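Local atomic coordinates of 5,10-methylenetetrahydromethanopterin reductase (Methanopyrus kandleri, PDB entry 1EZW), a protein that catalyses the reversible reduction of methylenetetrahydromethanopterin to methyltetrahydromethanopterin with reduced coenzyme F420, a step of methanogenesis from carbon dioxide. Residues 192-197 / 225-230; 4-9 / 320-325; 31-36 / 90-95. All blocks are in the same frame, centred on the assembly; numbering follows the deposited sequence.

Contact 1 of 3, residues 192-197 / 225-230; sequences GVLVNA and DVAAYT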
ATOM      1  N   GLY A 192      21.384   9.190  19.047  1.00 19.31           N
ATOM      2  CA  GLY A 192      22.013   7.885  18.969  1.00 19.60           C
ATOM      3  C   GLY A 192      23.216   7.866  18.056  1.00 19.13           C
ATOM      4  O   GLY A 192      23.438   8.793  17.271  1.00 18.86           O
ATOM      5  N   VAL A 193      23.998   6.794  18.147  1.00 19.14           N
ATOM      6  CA  VAL A 193      25.188   6.654  17.351  1.00 19.92           C
ATOM      7  C   VAL A 193      25.198   5.291  16.673  1.00 21.99           C
ATOM      8  O   VAL A 193      24.975   4.269  17.311  1.00 22.29           O
ATOM      9  CB  VAL A 193      26.460   6.779  18.254  1.00 22.94           C
ATOM     10  CG1 VAL A 193      27.720   6.930  17.366  1.00 22.73           C
ATOM     11  CG2 VAL A 193      26.298   7.941  19.221  1.00 24.24           C
ATOM     12  N   LEU A 194      25.442   5.274  15.370  1.00 19.69           N
ATOM     13  CA  LEU A 194      25.512   4.027  14.617  1.00 20.69           C
ATOM     14  C   LEU A 194      26.975   3.730  14.395  1.00 21.67           C
ATOM     15  O   LEU A 194      27.680   4.417  13.632  1.00 21.03           O
ATOM     16  CB  LEU A 194      24.784   4.195  13.263  1.00 21.39           C
ATOM     17  CG  LEU A 194      23.301   4.540  13.436  1.00 24.73           C
ATOM     18  CD1 LEU A 194      22.696   5.009  12.093  1.00 24.27           C
ATOM     19  CD2 LEU A 194      22.561   3.325  13.951  1.00 27.37           C
ATOM     20  N   VAL A 195      27.459   2.719  15.110  1.00 20.08           N
ATOM     21  CA  VAL A 195      28.853   2.317  15.008  1.00 22.94           C
ATOM     22  C   VAL A 195      28.973   1.000  14.259  1.00 22.97           C
ATOM     23  O   VAL A 195      28.377   0.006  14.655  1.00 21.65           O
ATOM     24  CB  VAL A 195      29.442   2.165  16.426  1.00 22.91           C
ATOM     25  CG1 VAL A 195      30.924   1.743  16.349  1.00 24.50           C
ATOM     26  CG2 VAL A 195      29.278   3.463  17.173  1.00 24.18           C
ATOM     27  N   ASN A 196      29.721   1.016  13.164  0.65 23.94           N
ATOM     28  CA  ASN A 196      29.954  -0.177  12.374  0.65 25.52           C
ATOM     29  C   ASN A 196      30.969  -1.029  13.126  0.65 25.33           C
ATOM     30  O   ASN A 196      32.180  -0.844  12.961  0.65 25.36           O
ATOM     31  CB  ASN A 196      30.518   0.183  10.993  0.65 28.92           C
ATOM     32  CG  ASN A 196      29.437   0.608  10.007  0.65 32.85           C
ATOM     33  OD1 ASN A 196      29.729   1.159   8.945  0.65 36.92           O
ATOM     34  ND2 ASN A 196      28.194   0.323  10.337  0.65 33.71           N
ATOM     35  N   ALA A 197      30.466  -1.911  13.982  1.00 23.81           N
ATOM     36  CA  ALA A 197      31.338  -2.822  14.743  1.00 24.00           C
ATOM     37  C   ALA A 197      30.478  -3.888  15.369  1.00 24.08           C
ATOM     38  O   ALA A 197      29.294  -3.655  15.627  1.00 23.59           O
ATOM     39  CB  ALA A 197      32.100  -2.022  15.851  1.00 22.55           C
ATOM     40  N   ASP A 225      21.409   6.453  22.441  1.00 23.67           N
ATOM     41  CA  ASP A 225      21.221   5.064  22.033  1.00 21.55           C
ATOM     42  C   ASP A 225      22.467   4.654  21.252  1.00 21.02           C
ATOM     43  O   ASP A 225      22.683   5.103  20.115  1.00 20.65           O
ATOM     44  CB  ASP A 225      19.937   4.965  21.168  1.00 21.49           C
ATOM     45  CG  ASP A 225      19.552   3.520  20.834  1.00 23.99           C
ATOM     46  OD1 ASP A 225      19.950   2.607  21.580  1.00 21.17           O
ATOM     47  OD2 ASP A 225      18.816   3.300  19.846  1.00 21.43           O
ATOM     48  N   VAL A 226      23.327   3.821  21.856  1.00 19.88           N
ATOM     49  CA  VAL A 226      24.532   3.360  21.179  1.00 19.62           C
ATOM     50  C   VAL A 226      24.170   2.108  20.378  1.00 20.27           C
ATOM     51  O   VAL A 226      23.951   1.029  20.940  1.00 20.26           O
ATOM     52  CB  VAL A 226      25.659   3.026  22.209  1.00 21.58           C
ATOM     53  CG1 VAL A 226      26.901   2.551  21.501  1.00 21.47           C
ATOM     54  CG2 VAL A 226      26.010   4.297  22.980  1.00 21.95           C
ATOM     55  N   ALA A 227      24.122   2.271  19.058  1.00 19.14           N
ATOM     56  CA  ALA A 227      23.698   1.191  18.162  1.00 21.43           C
ATOM     57  C   ALA A 227      24.834   0.526  17.451  1.00 21.42           C
ATOM     58  O   ALA A 227      25.646   1.181  16.776  1.00 23.72           O
ATOM     59  CB  ALA A 227      22.701   1.749  17.141  1.00 18.64           C
ATOM     60  N   ALA A 228      24.927  -0.794  17.609  1.00 19.58           N
ATOM     61  CA  ALA A 228      25.965  -1.532  16.933  1.00 19.87           C
ATOM     62  C   ALA A 228      25.453  -2.013  15.579  1.00 19.60           C
ATOM     63  O   ALA A 228      24.518  -2.802  15.542  1.00 18.68           O
ATOM     64  CB  ALA A 228      26.368  -2.764  17.785  1.00 20.35           C
ATOM     65  N   TYR A 229      26.028  -1.499  14.499  0.55 19.64           N
ATOM     66  CA  TYR A 229      25.653  -1.927  13.149  0.55 21.05           C
ATOM     67  C   TYR A 229      26.552  -3.152  12.925  0.55 22.10           C
ATOM     68  O   TYR A 229      27.722  -3.022  12.541  0.55 21.83           O
ATOM     69  CB  TYR A 229      25.974  -0.797  12.153  0.55 22.23           C
ATOM     70  CG  TYR A 229      24.769  -0.011  11.631  0.55 23.99           C
ATOM     71  CD1 TYR A 229      23.586   0.094  12.369  0.55 24.97           C
ATOM     72  CD2 TYR A 229      24.851   0.676  10.424  0.55 24.77           C
ATOM     73  CE1 TYR A 229      22.502   0.881  11.900  0.55 26.85           C
ATOM     74  CE2 TYR A 229      23.793   1.455   9.952  0.55 25.95           C
ATOM     75  CZ  TYR A 229      22.626   1.554  10.689  0.55 26.62           C
ATOM     76  OH  TYR A 229      21.605   2.365  10.223  0.55 26.97           O
ATOM     77  N   THR A 230      25.996  -4.342  13.152  1.00 20.69           N
ATOM     78  CA  THR A 230      26.765  -5.586  13.070  1.00 22.04           C
ATOM     79  C   THR A 230      26.711  -6.415  11.804  1.00 23.37           C
ATOM     80  O   THR A 230      25.846  -6.220  10.943  1.00 23.33           O
ATOM     81  CB  THR A 230      26.333  -6.551  14.197  1.00 20.59           C
ATOM     82  OG1 THR A 230      25.057  -7.146  13.867  1.00 20.35           O
ATOM     83  CG2 THR A 230      26.188  -5.799  15.538  1.00 21.39           C
TER

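Contact 2 of 3, residues 4-9 / 320-325; sequences VSFGIE and TQVVVG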
ATOM      1  N   VAL A   4      17.306  -1.440  26.000  1.00 33.82           N
ATOM      2  CA  VAL A   4      17.846  -2.352  24.988  1.00 29.37           C
ATOM      3  C   VAL A   4      16.810  -2.614  23.882  1.00 27.08           C
ATOM      4  O   VAL A   4      15.619  -2.828  24.174  1.00 28.65           O
ATOM      5  CB  VAL A   4      18.265  -3.668  25.621  1.00 28.69           C
ATOM      6  CG1 VAL A   4      18.826  -4.594  24.553  1.00 26.87           C
ATOM      7  CG2 VAL A   4      19.384  -3.394  26.669  1.00 28.97           C
ATOM      8  N   SER A   5      17.266  -2.560  22.627  1.00 22.25           N
ATOM      9  CA  SER A   5      16.362  -2.780  21.477  1.00 19.50           C
ATOM     10  C   SER A   5      17.105  -3.493  20.363  1.00 17.91           C
ATOM     11  O   SER A   5      18.331  -3.558  20.349  1.00 18.40           O
ATOM     12  CB  SER A   5      15.835  -1.451  20.910  1.00 19.74           C
ATOM     13  OG  SER A   5      16.887  -0.685  20.339  1.00 20.90           O
ATOM     14  N   PHE A   6      16.338  -4.002  19.392  1.00 18.37           N
ATOM     15  CA  PHE A   6      16.924  -4.679  18.243  1.00 16.86           C
ATOM     16  C   PHE A   6      16.516  -3.951  16.956  1.00 17.07           C
ATOM     17  O   PHE A   6      15.363  -3.541  16.808  1.00 18.06           O
ATOM     18  CB  PHE A   6      16.444  -6.123  18.179  1.00 18.81           C
ATOM     19  CG  PHE A   6      17.076  -6.992  19.234  1.00 20.26           C
ATOM     20  CD1 PHE A   6      16.632  -6.915  20.548  1.00 21.27           C
ATOM     21  CD2 PHE A   6      18.173  -7.766  18.924  1.00 21.94           C
ATOM     22  CE1 PHE A   6      17.303  -7.604  21.563  1.00 23.57           C
ATOM     23  CE2 PHE A   6      18.870  -8.472  19.943  1.00 22.94           C
ATOM     24  CZ  PHE A   6      18.423  -8.376  21.241  1.00 23.36           C
ATOM     25  N   GLY A   7      17.473  -3.774  16.078  1.00 17.83           N
ATOM     26  CA  GLY A   7      17.201  -3.127  14.794  1.00 17.54           C
ATOM     27  C   GLY A   7      17.619  -4.084  13.691  1.00 18.17           C
ATOM     28  O   GLY A   7      18.298  -5.102  13.930  1.00 17.02           O
ATOM     29  N   ILE A   8      17.220  -3.768  12.464  1.00 16.15           N
ATOM     30  CA  ILE A   8      17.602  -4.573  11.322  1.00 18.17           C
ATOM     31  C   ILE A   8      18.066  -3.592  10.265  1.00 19.32           C
ATOM     32  O   ILE A   8      17.473  -2.519  10.112  1.00 18.03           O
ATOM     33  CB  ILE A   8      16.419  -5.447  10.811  1.00 17.51           C
ATOM     34  CG1 ILE A   8      16.938  -6.318   9.668  1.00 19.40           C
ATOM     35  CG2 ILE A   8      15.222  -4.585  10.400  1.00 18.22           C
ATOM     36  CD1 ILE A   8      16.000  -7.411   9.313  1.00 23.68           C
ATOM     37  N   GLU A   9      19.143  -3.944   9.574  1.00 19.65           N
ATOM     38  CA  GLU A   9      19.680  -3.071   8.527  1.00 23.02           C
ATOM     39  C   GLU A   9      19.719  -3.903   7.273  1.00 24.20           C
ATOM     40  O   GLU A   9      20.317  -4.974   7.235  1.00 23.37           O
ATOM     41  CB  GLU A   9      21.081  -2.549   8.927  1.00 27.78           C
ATOM     42  CG  GLU A   9      21.858  -1.868   7.814  1.00 34.00           C
ATOM     43  CD  GLU A   9      22.749  -2.839   7.082  1.00 37.49           C
ATOM     44  OE1 GLU A   9      23.626  -3.473   7.734  1.00 39.45           O
ATOM     45  OE2 GLU A   9      22.578  -2.987   5.857  1.00 39.69           O
ATOM     46  N   THR A 320      23.288  -0.367  23.265  1.00 20.06           N
ATOM     47  CA  THR A 320      21.912  -0.407  23.703  1.00 20.44           C
ATOM     48  C   THR A 320      20.969  -0.811  22.549  1.00 20.71           C
ATOM     49  O   THR A 320      19.875  -1.249  22.793  1.00 21.28           O
ATOM     50  CB  THR A 320      21.436   0.928  24.350  1.00 22.80           C
ATOM     51  OG1 THR A 320      21.707   2.035  23.473  1.00 21.83           O
ATOM     52  CG2 THR A 320      22.190   1.141  25.669  1.00 23.19           C
ATOM     53  N   GLN A 321      21.426  -0.685  21.299  1.00 19.82           N
ATOM     54  CA  GLN A 321      20.603  -1.135  20.150  1.00 19.14           C
ATOM     55  C   GLN A 321      21.473  -2.084  19.343  1.00 18.47           C
ATOM     56  O   GLN A 321      22.542  -1.714  18.883  1.00 19.46           O
ATOM     57  CB  GLN A 321      20.133   0.022  19.211  1.00 18.23           C
ATOM     58  CG  GLN A 321      19.354  -0.555  17.991  1.00 18.02           C
ATOM     59  CD  GLN A 321      18.812   0.481  17.004  1.00 17.48           C
ATOM     60  OE1 GLN A 321      18.548   0.139  15.819  1.00 17.50           O
ATOM     61  NE2 GLN A 321      18.600   1.720  17.469  1.00 17.58           N
ATOM     62  N   VAL A 322      21.040  -3.338  19.205  1.00 18.10           N
ATOM     63  CA  VAL A 322      21.816  -4.302  18.433  1.00 17.75           C
ATOM     64  C   VAL A 322      21.209  -4.323  17.021  1.00 18.54           C
ATOM     65  O   VAL A 322      20.063  -4.724  16.870  1.00 18.25           O
ATOM     66  CB  VAL A 322      21.716  -5.695  19.046  1.00 21.09           C
ATOM     67  CG1 VAL A 322      22.462  -6.678  18.182  1.00 18.90           C
ATOM     68  CG2 VAL A 322      22.367  -5.668  20.460  1.00 21.55           C
ATOM     69  N   VAL A 323      21.958  -3.875  16.019  1.00 18.02           N
ATOM     70  CA  VAL A 323      21.402  -3.857  14.660  1.00 18.18           C
ATOM     71  C   VAL A 323      21.905  -5.062  13.913  1.00 18.98           C
ATOM     72  O   VAL A 323      23.085  -5.197  13.639  1.00 18.88           O
ATOM     73  CB  VAL A 323      21.793  -2.578  13.875  1.00 17.67           C
ATOM     74  CG1 VAL A 323      21.091  -2.602  12.496  1.00 18.01           C
ATOM     75  CG2 VAL A 323      21.328  -1.300  14.676  1.00 15.85           C
ATOM     76  N   VAL A 324      20.968  -5.924  13.556  1.00 18.53           N
ATOM     77  CA  VAL A 324      21.278  -7.137  12.828  1.00 19.82           C
ATOM     78  C   VAL A 324      21.492  -6.746  11.376  1.00 20.86           C
ATOM     79  O   VAL A 324      20.561  -6.263  10.727  1.00 20.31           O
ATOM     80  CB  VAL A 324      20.080  -8.098  12.941  1.00 19.93           C
ATOM     81  CG1 VAL A 324      20.241  -9.278  11.984  1.00 22.23           C
ATOM     82  CG2 VAL A 324      19.907  -8.556  14.412  1.00 21.38           C
ATOM     83  N   GLY A 325      22.694  -6.972  10.868  1.00 19.98           N
ATOM     84  CA  GLY A 325      23.023  -6.642   9.492  1.00 21.94           C
ATOM     85  C   GLY A 325      23.540  -7.840   8.737  1.00 22.58           C
ATOM     86  O   GLY A 325      23.722  -8.930   9.316  1.00 21.86           O
TER

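Contact 3 of 3, residues 31-36 / 90-95; sequences FEYAWI and RAIIGM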
ATOM      1  N   PHE A  31      11.466  -6.542  16.506  1.00 14.92           N
ATOM      2  CA  PHE A  31      12.487  -5.525  16.191  1.00 15.50           C
ATOM      3  C   PHE A  31      11.808  -4.146  16.243  1.00 16.76           C
ATOM      4  O   PHE A  31      10.660  -3.984  15.804  1.00 17.02           O
ATOM      5  CB  PHE A  31      13.080  -5.734  14.776  1.00 15.03           C
ATOM      6  CG  PHE A  31      14.012  -6.900  14.675  1.00 14.98           C
ATOM      7  CD1 PHE A  31      13.539  -8.229  14.796  1.00 15.76           C
ATOM      8  CD2 PHE A  31      15.369  -6.674  14.418  1.00 14.83           C
ATOM      9  CE1 PHE A  31      14.455  -9.299  14.641  1.00 17.50           C
ATOM     10  CE2 PHE A  31      16.275  -7.738  14.270  1.00 16.44           C
ATOM     11  CZ  PHE A  31      15.812  -9.043  14.376  1.00 17.58           C
ATOM     12  N   GLU A  32      12.511  -3.134  16.763  0.60 17.23           N
ATOM     13  CA  GLU A  32      11.932  -1.802  16.885  0.60 17.93           C
ATOM     14  C   GLU A  32      12.494  -0.769  15.908  0.60 16.80           C
ATOM     15  O   GLU A  32      11.957   0.338  15.788  0.60 18.14           O
ATOM     16  CB  GLU A  32      12.066  -1.310  18.326  0.60 20.38           C
ATOM     17  CG  GLU A  32      11.173  -2.112  19.287  0.60 22.29           C
ATOM     18  CD  GLU A  32      11.369  -1.711  20.742  0.60 24.22           C
ATOM     19  OE1 GLU A  32      10.938  -0.613  21.132  0.60 27.02           O
ATOM     20  OE2 GLU A  32      11.974  -2.500  21.490  0.60 22.92           O
ATOM     21  N   TYR A  33      13.578  -1.114  15.234  1.00 16.06           N
ATOM     22  CA  TYR A  33      14.152  -0.207  14.233  1.00 16.55           C
ATOM     23  C   TYR A  33      14.476  -0.898  12.946  1.00 15.98           C
ATOM     24  O   TYR A  33      14.986  -2.008  12.965  1.00 16.75           O
ATOM     25  CB  TYR A  33      15.486   0.392  14.719  1.00 17.57           C
ATOM     26  CG  TYR A  33      15.338   1.224  15.957  1.00 17.75           C
ATOM     27  CD1 TYR A  33      15.279   0.630  17.228  1.00 18.88           C
ATOM     28  CD2 TYR A  33      15.238   2.608  15.868  1.00 19.41           C
ATOM     29  CE1 TYR A  33      15.124   1.409  18.378  1.00 18.50           C
ATOM     30  CE2 TYR A  33      15.087   3.401  16.998  1.00 20.14           C
ATOM     31  CZ  TYR A  33      15.032   2.782  18.261  1.00 21.52           C
ATOM     32  OH  TYR A  33      14.822   3.561  19.377  1.00 20.81           O
ATOM     33  N   ALA A  34      14.249  -0.213  11.810  1.00 14.33           N
ATOM     34  CA  ALA A  34      14.642  -0.786  10.509  1.00 13.69           C
ATOM     35  C   ALA A  34      15.380   0.348   9.773  1.00 14.78           C
ATOM     36  O   ALA A  34      14.827   1.464   9.591  1.00 16.53           O
ATOM     37  CB  ALA A  34      13.380  -1.241   9.683  1.00 15.02           C
ATOM     38  N   TRP A  35      16.599   0.036   9.371  1.00 14.62           N
ATOM     39  CA  TRP A  35      17.488   0.976   8.709  1.00 15.79           C
ATOM     40  C   TRP A  35      17.761   0.536   7.296  1.00 18.24           C
ATOM     41  O   TRP A  35      18.116  -0.610   7.056  1.00 17.74           O
ATOM     42  CB  TRP A  35      18.835   1.032   9.443  1.00 17.79           C
ATOM     43  CG  TRP A  35      18.739   1.434  10.900  1.00 17.07           C
ATOM     44  CD1 TRP A  35      18.754   0.606  12.014  1.00 16.48           C
ATOM     45  CD2 TRP A  35      18.675   2.772  11.403  1.00 16.98           C
ATOM     46  NE1 TRP A  35      18.717   1.360  13.157  1.00 17.98           N
ATOM     47  CE2 TRP A  35      18.667   2.694  12.816  1.00 17.04           C
ATOM     48  CE3 TRP A  35      18.628   4.039  10.793  1.00 15.68           C
ATOM     49  CZ2 TRP A  35      18.615   3.841  13.643  1.00 17.37           C
ATOM     50  CZ3 TRP A  35      18.579   5.183  11.622  1.00 16.65           C
ATOM     51  CH2 TRP A  35      18.571   5.066  13.032  1.00 19.66           C
ATOM     52  N   ILE A  36      17.628   1.468   6.356  1.00 17.74           N
ATOM     53  CA  ILE A  36      17.866   1.132   4.950  1.00 19.70           C
ATOM     54  C   ILE A  36      18.998   2.020   4.453  1.00 20.51           C
ATOM     55  O   ILE A  36      18.929   3.246   4.556  1.00 20.47           O
ATOM     56  CB  ILE A  36      16.593   1.349   4.084  1.00 20.43           C
ATOM     57  CG1 ILE A  36      15.559   0.262   4.430  1.00 21.72           C
ATOM     58  CG2 ILE A  36      16.957   1.220   2.587  1.00 21.88           C
ATOM     59  CD1 ILE A  36      16.091  -1.150   4.051  1.00 22.67           C
ATOM     60  N   ARG A  90       6.743   7.374  12.519  1.00 13.70           N
ATOM     61  CA  ARG A  90       7.748   6.353  12.787  1.00 16.23           C
ATOM     62  C   ARG A  90       9.129   6.598  12.181  1.00 14.38           C
ATOM     63  O   ARG A  90       9.972   5.713  12.206  1.00 15.83           O
ATOM     64  CB  ARG A  90       7.249   4.967  12.310  1.00 14.57           C
ATOM     65  CG  ARG A  90       6.126   4.449  13.177  1.00 16.06           C
ATOM     66  CD  ARG A  90       5.692   3.086  12.686  1.00 15.43           C
ATOM     67  NE  ARG A  90       4.983   3.133  11.401  1.00 15.38           N
ATOM     68  CZ  ARG A  90       5.194   2.256  10.417  1.00 14.23           C
ATOM     69  NH1 ARG A  90       4.492   2.350   9.283  1.00 14.43           N
ATOM     70  NH2 ARG A  90       6.150   1.342  10.523  1.00 14.00           N
ATOM     71  N   ALA A  91       9.353   7.779  11.618  1.00 14.93           N
ATOM     72  CA  ALA A  91      10.635   8.030  11.009  1.00 13.87           C
ATOM     73  C   ALA A  91      11.784   8.182  11.997  1.00 15.27           C
ATOM     74  O   ALA A  91      11.584   8.637  13.124  1.00 17.42           O
ATOM     75  CB  ALA A  91      10.566   9.298  10.136  1.00 16.66           C
ATOM     76  N   ILE A  92      12.955   7.820  11.517  1.00 15.17           N
ATOM     77  CA  ILE A  92      14.219   8.012  12.255  1.00 13.99           C
ATOM     78  C   ILE A  92      15.223   8.514  11.225  1.00 15.75           C
ATOM     79  O   ILE A  92      15.097   8.263  10.010  1.00 14.72           O
ATOM     80  CB  ILE A  92      14.727   6.708  12.920  1.00 16.44           C
ATOM     81  CG1 ILE A  92      14.971   5.627  11.862  1.00 17.35           C
ATOM     82  CG2 ILE A  92      13.742   6.277  14.000  1.00 17.24           C
ATOM     83  CD1 ILE A  92      15.261   4.193  12.413  1.00 18.60           C
ATOM     84  N   ILE A  93      16.259   9.229  11.675  1.00 14.69           N
ATOM     85  CA  ILE A  93      17.265   9.712  10.735  1.00 15.45           C
ATOM     86  C   ILE A  93      18.623   9.077  11.078  1.00 17.83           C
ATOM     87  O   ILE A  93      18.994   9.091  12.255  1.00 18.47           O
ATOM     88  CB  ILE A  93      17.467  11.241  10.904  1.00 15.19           C
ATOM     89  CG1 ILE A  93      16.180  11.987  10.572  1.00 17.10           C
ATOM     90  CG2 ILE A  93      18.650  11.706  10.019  1.00 16.92           C
ATOM     91  CD1 ILE A  93      16.170  13.444  11.105  1.00 20.01           C
ATOM     92  N   GLY A  94      19.315   8.528  10.071  1.00 16.81           N
ATOM     93  CA  GLY A  94      20.673   8.003  10.222  1.00 17.77           C
ATOM     94  C   GLY A  94      21.524   8.920   9.337  1.00 19.00           C
ATOM     95  O   GLY A  94      21.325   8.951   8.141  1.00 19.00           O
ATOM     96  N   MET A  95      22.479   9.673   9.896  1.00 16.35           N
ATOM     97  CA  MET A  95      23.251  10.604   9.073  1.00 18.27           C
ATOM     98  C   MET A  95      24.745  10.346   9.260  1.00 20.07           C
ATOM     99  O   MET A  95      25.208  10.225  10.377  1.00 19.76           O
ATOM    100  CB  MET A  95      22.918  12.034   9.540  1.00 18.44           C
ATOM    101  CG  MET A  95      23.664  13.127   8.793  1.00 18.67           C
ATOM    102  SD  MET A  95      23.218  13.242   7.044  1.00 20.20           S
ATOM    103  CE  MET A  95      21.512  13.708   7.181  1.00 21.05           C
TER

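Contact 1 of 3, residues 192-197 / 225-230
L194 and Y229 make the main side-chain contact between the strands 192-196 and 225-229. CB of L194 sits over the middle of the Y229 ring, 4.2 Å from the centroid and only 6° off the ring normal, which makes a CH-pi contact. Chi1 (-61°) sets L194 CG beside the backbone N, over the same ring face and 4.0 Å from Y229 CE1. CD1 reaches Y229 OH at 3.4 Å, and CD2 packs on A227 CB at 3.6 Å. The phenolic oxygen is buried and has no hydrogen-bond partner in the model. At the edge of the same ring, near its plane, N196 brings ND2 to 3.4 Å from Y229 CD2, the amide turned 26° from the ring plane.

Backbone hydrogen bonds stitch the strands together in parallel register. V193 N gives to D225 O, A227 N to V193 O, V195 N to A227 O at 2.9 Å and almost straight, and Y229 N to V195 O at 2.8 Å. The ladder frays at its C-terminal end, where N196 is the centre of an inverse gamma turn and A197 N makes only a weak bond to Y229 O at 3.3 Å.

The two strands and helix 200-216 form a beta-alpha-beta crossover of the TIM barrel. L194, A227 and Y229 face the barrel interior, where W35 meets Y229 edge-to-face, while V195 and A228 point the other way, onto F203 of the connecting helix.

The polar ends of D225 and T230 find partners beyond the two strands. D225 takes hydrogen bonds from Q321 NE2 at OD2 and is paired with T320 OG1 through OD1; Y174 OH also meets OD2. T230 OG1 is bonded to V323 O.

Contact 2 of 3, residues 4-9 / 320-325
G7 lies against V323 with both its N-H and its carbonyl bonded to the same strand, to the residues flanking V323: G7 N gives to V322 O at 2.9 Å, and G7 O receives V324 N at 2.8 Å. In the second bond the donor stands 41° out of the carbonyl plane. A CB on G7 would run into Q321 OE1, which hangs 3.7 Å from G7 CA.

V322, on the face turned to helix 304-316, stands alongside F6 and points the same way; its CB lies 4.1 Å from F6 CE2, and I311 of that helix covers both. These strands are the first and the last of the (beta/alpha)8 barrel, so their parallel pairing closes the barrel between chain positions more than 300 residues apart.

E9 ends the ladder, its N bonded to V324 O at 3.0 Å. CB of E9 rests on V323 CG1 at 3.6 Å, and E9 OE1 comes to 3.7 Å from G325 CA.

On the interior face, the methylene CG of Q321 meets S5 OG at 3.4 Å. The chain is extended beyond it, and the terminal amide has partners on both atoms: OE1 takes W35 NE1, and NE2 gives to D225 OD2. An alanine in place of Q321 would probably leave the indole N-H of W35 without its acceptor and D225 OD2 short of one donor, and open a gap beside G7 CA, where OE1 had been.

Contact 3 of 3, residues 31-36 / 90-95
The six-membered ring of W35 carries I92 CD1 on one face, the methyl 3.4 Å from the ring centroid and 8° off the normal, a close CH-pi contact. At the edge of the same indole, the backbone of the opposing segment passes by: I93 C lies in the ring plane, 3.9 Å from W35 CZ3, and G94 N is 3.8 Å from that atom. Y33 receives the same methyl differently, at its edge and in plane, with I92 CD1 3.8 Å from Y33 CD2. One methyl group therefore fits between a ring face and a ring edge.

I92 reaches there with CG1 between its backbone N and carbonyl carbon (chi1 60°), a crowded position, and with CD1 extended beyond. Its side chain meets that of W35 at about a right angle, and CG1 adds a contact of 3.6 Å to W35 CZ3. G94 leaves room for the indole: a CB there would be pressed tightly against CZ3.

No hydrogen bond joins the segments. Strands 33-36 and 93-95 are the second and fourth of the TIM barrel and are not paired with each other; I92, just ahead of 93-95, reaches across to the side chains of 33-36. Y33 OH is bonded to K60 NZ, on the neighbouring strand 60-63, and Y174 meets the indole edge-to-face.

Overall arrangement
All three contacts belong to one barrel. Strand 225-229 of contact 1 is the neighbour of strand 321-324 of contact 2, and the centres of contacts 1 and 2 are about 8 Å apart; Y229 CD1 packs on V323 CG2 at 3.5 Å between them. Contact 2 passes on to contact 3 through I8 O and W35 N, 2.8 Å apart. Inside the barrel, contacts 1 and 3 meet where L194 CD1 comes to 4.1 Å from G94 CA. The magnesium ion, at T56 and S57, lies about 13 Å from the A34 side chain; R90, bonded to T56 OG1, has a weak bond to S57 OG of the second subunit.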